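Local coordinates for glucose-6-phosphate isomerase (Thermus thermophilus, PDB 1ZZG), which probably catalyses the reversible isomerization of glucose 6-phosphate to fructose 6-phosphate, a step shared by glycolysis and gluconeogenesis, at residues Phe69-Ile74 against Leu119-Ser124. Numbering follows the deposited sequence.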
loop_
_atom_site.group_PDB
_atom_site.type_symbol
_atom_site.label_atom_id
_atom_site.label_comp_id
_atom_site.label_asym_id
_atom_site.label_seq_id
_atom_site.Cartn_x
_atom_site.Cartn_y
_atom_site.Cartn_z
ATOM N N PHE A 69 -0.304 -19.040 10.168
ATOM C CA PHE A 69 -1.655 -19.029 9.615
ATOM C C PHE A 69 -1.571 -18.553 8.166
ATOM O O PHE A 69 -1.264 -17.387 7.914
ATOM C CB PHE A 69 -2.520 -18.059 10.428
ATOM C CG PHE A 69 -3.985 -18.129 10.116
ATOM C CD1 PHE A 69 -4.862 -18.770 10.985
ATOM C CD2 PHE A 69 -4.500 -17.531 8.969
ATOM C CE1 PHE A 69 -6.231 -18.815 10.718
ATOM C CE2 PHE A 69 -5.863 -17.571 8.693
ATOM C CZ PHE A 69 -6.732 -18.214 9.572
ATOM N N VAL A 70 -1.829 -19.448 7.218
ATOM C CA VAL A 70 -1.774 -19.084 5.803
ATOM C C VAL A 70 -3.186 -18.824 5.282
ATOM O O VAL A 70 -3.980 -19.753 5.120
ATOM C CB VAL A 70 -1.121 -20.210 4.946
ATOM C CG1 VAL A 70 -1.185 -19.846 3.464
ATOM C CG2 VAL A 70 0.333 -20.429 5.383
ATOM N N LEU A 71 -3.503 -17.559 5.026
ATOM C CA LEU A 71 -4.826 -17.224 4.521
ATOM C C LEU A 71 -4.796 -17.144 3.002
ATOM O O LEU A 71 -4.174 -16.251 2.432
ATOM C CB LEU A 71 -5.307 -15.888 5.106
ATOM C CG LEU A 71 -6.816 -15.592 5.061
ATOM C CD1 LEU A 71 -7.079 -14.286 5.818
ATOM C CD2 LEU A 71 -7.316 -15.497 3.615
ATOM N N ILE A 72 -5.453 -18.093 2.346
ATOM C CA ILE A 72 -5.508 -18.095 0.891
ATOM C C ILE A 72 -6.815 -17.408 0.518
ATOM O O ILE A 72 -7.898 -17.991 0.635
ATOM C CB ILE A 72 -5.489 -19.531 0.307
ATOM C CG1 ILE A 72 -4.283 -20.307 0.857
ATOM C CG2 ILE A 72 -5.428 -19.460 -1.219
ATOM C CD1 ILE A 72 -4.073 -21.699 0.246
ATOM N N GLY A 73 -6.710 -16.152 0.093
ATOM C CA GLY A 73 -7.898 -15.399 -0.261
ATOM C C GLY A 73 -7.497 -14.091 -0.902
ATOM O O GLY A 73 -6.360 -13.634 -0.749
ATOM N N ILE A 74 -8.435 -13.464 -1.597
ATOM C CA ILE A 74 -8.113 -12.230 -2.282
ATOM C C ILE A 74 -9.260 -11.223 -2.222
ATOM O O ILE A 74 -10.417 -11.595 -2.043
ATOM C CB ILE A 74 -7.731 -12.567 -3.743
ATOM C CG1 ILE A 74 -6.948 -11.416 -4.375
ATOM C CG2 ILE A 74 -8.979 -12.893 -4.550
ATOM C CD1 ILE A 74 -6.301 -11.813 -5.686
ATOM N N LEU A 119 -1.507 -23.736 9.639
ATOM C CA LEU A 119 -2.942 -23.892 9.447
ATOM C C LEU A 119 -3.275 -23.113 8.181
ATOM O O LEU A 119 -2.884 -21.951 8.043
ATOM C CB LEU A 119 -3.741 -23.314 10.619
ATOM C CG LEU A 119 -5.256 -23.341 10.378
ATOM C CD1 LEU A 119 -5.730 -24.785 10.213
ATOM C CD2 LEU A 119 -5.978 -22.676 11.532
ATOM N N VAL A 120 -3.977 -23.751 7.255
ATOM C CA VAL A 120 -4.349 -23.098 6.011
ATOM C C VAL A 120 -5.840 -22.770 6.038
ATOM O O VAL A 120 -6.666 -23.623 6.357
ATOM C CB VAL A 120 -4.036 -24.001 4.800
ATOM C CG1 VAL A 120 -4.383 -23.282 3.502
ATOM C CG2 VAL A 120 -2.560 -24.386 4.814
ATOM N N ASN A 121 -6.170 -21.525 5.714
ATOM C CA ASN A 121 -7.555 -21.066 5.708
ATOM C C ASN A 121 -7.924 -20.589 4.309
ATOM O O ASN A 121 -7.468 -19.527 3.873
ATOM C CB ASN A 121 -7.714 -19.916 6.717
ATOM C CG ASN A 121 -9.134 -19.362 6.783
ATOM O OD1 ASN A 121 -9.339 -18.245 7.259
ATOM N ND2 ASN A 121 -10.116 -20.139 6.320
ATOM N N ALA A 122 -8.727 -21.379 3.601
ATOM C CA ALA A 122 -9.162 -21.017 2.257
ATOM C C ALA A 122 -10.431 -20.185 2.389
ATOM O O ALA A 122 -11.466 -20.680 2.841
ATOM C CB ALA A 122 -9.434 -22.260 1.440
ATOM N N VAL A 123 -10.347 -18.924 1.977
ATOM C CA VAL A 123 -11.469 -18.005 2.089
ATOM C C VAL A 123 -11.971 -17.490 0.747
ATOM O O VAL A 123 -11.211 -16.902 -0.027
ATOM C CB VAL A 123 -11.085 -16.784 2.951
ATOM C CG1 VAL A 123 -12.339 -15.993 3.313
ATOM C CG2 VAL A 123 -10.335 -17.239 4.205
ATOM N N SER A 124 -13.257 -17.706 0.487
ATOM C CA SER A 124 -13.896 -17.253 -0.749
ATOM C C SER A 124 -15.412 -17.337 -0.589
ATOM O O SER A 124 -15.941 -18.395 -0.241
ATOM C CB SER A 124 -13.463 -18.123 -1.930
ATOM O OG SER A 124 -14.163 -17.749 -3.108
HETATM O O HOH W 1 -10.880 -15.378 -2.192
#
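V70 and I72 each spend both backbone polar groups on the neighbouring strand: V70 N donates to L119 O at 2.8 Å and V70 O accepts from N121 N, while I72 N reaches N121 O, the most bent bond at 152°, and I72 O takes V123 N. Beyond them a water continues the link, donating to V123 O and accepting from I74 N. This is parallel pairing inside the five-stranded sheet of a sugar isomerase (SIS) domain, the connection running through two helices and edge strand 94-98. On the face turned to helix 193-201, F69 CG stands anti to the backbone N (chi1 -170°), directing the ring towards N121: CZ lies 3.5 Å from N121 CB, ring and amide planes 83° apart, while V156 O and T158 OG1 hold N121 ND2. F69 CE1 lies 4.0 Å from L119 CD2, and the ring also meets F95 and F201. An alanine in place of F69 would probably leave a gap beside N121 CB and L119 CD2 and deprive both rings of a neighbour. Further along, L71 CD2 meets V123 CG2 at 3.5 Å; on the reverse face, towards helix 130-147, I72 CD1 rests 3.6 Å from V120 CG1.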